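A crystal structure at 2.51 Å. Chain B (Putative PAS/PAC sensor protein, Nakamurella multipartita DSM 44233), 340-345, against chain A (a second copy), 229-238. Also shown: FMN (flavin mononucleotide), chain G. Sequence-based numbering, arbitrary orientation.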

# COMPACT_ATOMS: atom_id res chain seq x y z
N VAL B 340 -48.07 2.44 -27.23
CA VAL B 340 -47.28 2.54 -26.01
C VAL B 340 -48.12 3.26 -24.97
O VAL B 340 -48.41 4.46 -25.10
CB VAL B 340 -45.95 3.26 -26.26
CG1 VAL B 340 -45.26 3.59 -24.95
CG2 VAL B 340 -45.04 2.39 -27.13
N THR B 341 -48.52 2.54 -23.92
CA THR B 341 -49.41 3.08 -22.90
C THR B 341 -48.76 3.23 -21.53
O THR B 341 -49.22 4.06 -20.74
CB THR B 341 -50.66 2.20 -22.77
OG1 THR B 341 -50.35 0.99 -22.07
CG2 THR B 341 -51.20 1.84 -24.14
N HIS B 342 -47.72 2.46 -21.22
CA HIS B 342 -47.05 2.55 -19.93
C HIS B 342 -45.54 2.47 -20.12
O HIS B 342 -45.05 1.89 -21.10
CB HIS B 342 -47.49 1.44 -18.97
CG HIS B 342 -48.88 1.60 -18.44
ND1 HIS B 342 -50.01 1.39 -19.20
CD2 HIS B 342 -49.33 1.95 -17.21
CE1 HIS B 342 -51.09 1.61 -18.47
NE2 HIS B 342 -50.70 1.95 -17.26
N TYR B 343 -44.81 3.04 -19.17
CA TYR B 343 -43.36 2.94 -19.10
C TYR B 343 -42.95 2.28 -17.79
O TYR B 343 -43.59 2.49 -16.75
CB TYR B 343 -42.70 4.33 -19.18
CG TYR B 343 -42.11 4.67 -20.53
CD1 TYR B 343 -40.85 4.22 -20.90
CD2 TYR B 343 -42.81 5.47 -21.43
CE1 TYR B 343 -40.30 4.55 -22.13
CE2 TYR B 343 -42.27 5.80 -22.66
CZ TYR B 343 -41.02 5.34 -23.01
OH TYR B 343 -40.49 5.67 -24.24
N ILE B 344 -41.89 1.50 -17.84
CA ILE B 344 -41.31 0.86 -16.67
C ILE B 344 -40.00 1.56 -16.33
O ILE B 344 -39.21 1.87 -17.23
CB ILE B 344 -41.08 -0.65 -16.89
CG1 ILE B 344 -42.39 -1.32 -17.33
CG2 ILE B 344 -40.56 -1.31 -15.63
CD1 ILE B 344 -42.21 -2.74 -17.81
N GLY B 345 -39.79 1.83 -15.05
CA GLY B 345 -38.57 2.47 -14.59
C GLY B 345 -37.78 1.58 -13.65
O GLY B 345 -38.35 1.00 -12.71
N1 FMN G . -36.86 10.81 -12.60
C2 FMN G . -35.98 10.77 -11.57
O2 FMN G . -35.33 11.80 -11.30
N3 FMN G . -35.78 9.66 -10.84
C4 FMN G . -36.44 8.52 -11.08
O4 FMN G . -36.24 7.51 -10.38
C4A FMN G . -37.43 8.49 -12.18
N5 FMN G . -38.13 7.38 -12.48
C5A FMN G . -39.02 7.38 -13.50
C6 FMN G . -39.73 6.21 -13.77
C7 FMN G . -40.65 6.18 -14.81
C7M FMN G . -41.40 4.90 -15.09
C8 FMN G . -40.89 7.39 -15.63
C8M FMN G . -41.88 7.38 -16.76
C9 FMN G . -40.18 8.56 -15.36
C9A FMN G . -39.25 8.61 -14.32
N10 FMN G . -38.52 9.79 -14.02
C10 FMN G . -37.60 9.74 -12.95
C1' FMN G . -38.67 11.04 -14.77
C2' FMN G . -39.74 11.94 -14.16
O2' FMN G . -40.86 11.18 -13.69
C3' FMN G . -40.22 12.97 -15.19
O3' FMN G . -41.07 12.35 -16.17
C4' FMN G . -39.05 13.65 -15.88
O4' FMN G . -38.03 13.97 -14.92
C5' FMN G . -39.52 14.94 -16.54
O5' FMN G . -39.94 15.81 -15.50
P FMN G . -40.66 17.20 -15.84
O1P FMN G . -40.64 17.93 -14.52
O2P FMN G . -42.04 16.79 -16.31
O3P FMN G . -39.77 17.78 -16.91
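Chain A (229-238) IPTALLPGIL

Residues about four apart in a helix fall on the same side and can meet one surface, and this contact between two copies of a putative PAS/PAC sensor protein gives an example in A:Leu233 and A:Ile237. The chain B segment is a strand, extended except at B:Thr341, where psi is -25°; there the usual alternation fails, so B:Thr341 and B:His342 both point toward chain A, as does B:Ile344, whereas B:Tyr343 points away. Chain A begins as an extended loop. The CA-to-CB bond of A:Ile229 points sideways, and A:Pro230 makes the first contact, its CD lying 3.8 Å from NE2 of B:His342. A:Thr231 and A:Ala232, with helix-like backbone angles, are out of reach. A:Leu233 returns to the strand, its CD1 3.7 Å from both CE1 of B:His342 and OG1 of B:Thr341. That hydroxyl is hydrogen-bonded to B:His342 ND1 (OG1 to ND1, 2.9 Å), a link that ties the imidazole to its neighbour. A:Leu234, A:Pro235 and A:Gly236 make no contact as the helix turns, and one turn on, A:Ile237 N donates to A:Leu233 O at 2.9 Å. A:Ile237 again faces the strand: its CD1 covers a face of the B:His342 ring, 4.1 Å from the centroid, while its carbonyl O lies 3.3 Å from B:Ile344 CD1. Contacts thus pass from B:His342 alone, through B:His342 with B:Thr341, to B:His342 with B:Ile344. The CA-to-CB bond of A:Leu238 points away, though its side-chain end comes nearer, without contact. No hydrogen bond joins the two stretches, so packing alone makes this contact.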

# COMPACT_ATOMS: atom_id res chain seq x y z
N ILE A 229 -51.83 -0.92 -11.65
CA ILE A 229 -51.67 -1.46 -13.00
C ILE A 229 -53.01 -1.99 -13.49
O ILE A 229 -53.68 -2.74 -12.75
CB ILE A 229 -50.61 -2.58 -13.02
CG1 ILE A 229 -49.25 -2.03 -12.57
CG2 ILE A 229 -50.56 -3.22 -14.40
CD1 ILE A 229 -48.18 -3.10 -12.41
N PRO A 230 -53.47 -1.65 -14.69
CA PRO A 230 -54.69 -2.28 -15.21
C PRO A 230 -54.52 -3.79 -15.28
O PRO A 230 -53.55 -4.29 -15.86
CB PRO A 230 -54.84 -1.66 -16.61
CG PRO A 230 -54.05 -0.40 -16.56
CD PRO A 230 -52.91 -0.66 -15.63
N THR A 231 -55.46 -4.51 -14.68
CA THR A 231 -55.29 -5.95 -14.52
C THR A 231 -55.15 -6.65 -15.86
O THR A 231 -54.55 -7.73 -15.94
CB THR A 231 -56.45 -6.55 -13.73
OG1 THR A 231 -57.61 -6.60 -14.57
CG2 THR A 231 -56.76 -5.71 -12.49
N ALA A 232 -55.69 -6.06 -16.93
CA ALA A 232 -55.53 -6.64 -18.26
C ALA A 232 -54.10 -6.46 -18.77
O ALA A 232 -53.52 -7.39 -19.35
CB ALA A 232 -56.52 -6.01 -19.23
N LEU A 233 -53.52 -5.28 -18.57
CA LEU A 233 -52.16 -4.99 -19.01
C LEU A 233 -51.10 -5.54 -18.06
O LEU A 233 -49.91 -5.39 -18.34
CB LEU A 233 -51.97 -3.48 -19.16
CG LEU A 233 -52.87 -2.79 -20.19
CD1 LEU A 233 -52.57 -1.30 -20.24
CD2 LEU A 233 -52.70 -3.41 -21.57
N LEU A 234 -51.50 -6.18 -16.96
CA LEU A 234 -50.53 -6.62 -15.96
C LEU A 234 -49.58 -7.67 -16.53
O LEU A 234 -48.36 -7.52 -16.36
CB LEU A 234 -51.26 -7.13 -14.72
CG LEU A 234 -50.41 -7.63 -13.55
CD1 LEU A 234 -51.18 -7.46 -12.25
CD2 LEU A 234 -49.99 -9.09 -13.74
N PRO A 235 -50.04 -8.74 -17.17
CA PRO A 235 -49.09 -9.75 -17.67
C PRO A 235 -48.02 -9.15 -18.58
O PRO A 235 -46.83 -9.43 -18.41
CB PRO A 235 -49.98 -10.75 -18.42
CG PRO A 235 -51.33 -10.57 -17.81
CD PRO A 235 -51.44 -9.11 -17.48
N GLY A 236 -48.43 -8.33 -19.55
CA GLY A 236 -47.45 -7.72 -20.44
C GLY A 236 -46.52 -6.76 -19.72
O GLY A 236 -45.31 -6.75 -19.98
N ILE A 237 -47.06 -5.95 -18.81
CA ILE A 237 -46.23 -4.98 -18.10
C ILE A 237 -45.20 -5.70 -17.23
O ILE A 237 -44.00 -5.41 -17.29
CB ILE A 237 -47.12 -4.04 -17.26
CG1 ILE A 237 -47.86 -3.06 -18.17
CG2 ILE A 237 -46.28 -3.29 -16.23
CD1 ILE A 237 -48.86 -2.17 -17.46
N LEU A 238 -45.65 -6.66 -16.42
CA LEU A 238 -44.74 -7.31 -15.49
C LEU A 238 -43.85 -8.34 -16.17
O LEU A 238 -42.73 -8.57 -15.71
CB LEU A 238 -45.53 -7.95 -14.34
CG LEU A 238 -46.27 -6.97 -13.43
CD1 LEU A 238 -46.93 -7.71 -12.27
CD2 LEU A 238 -45.35 -5.88 -12.90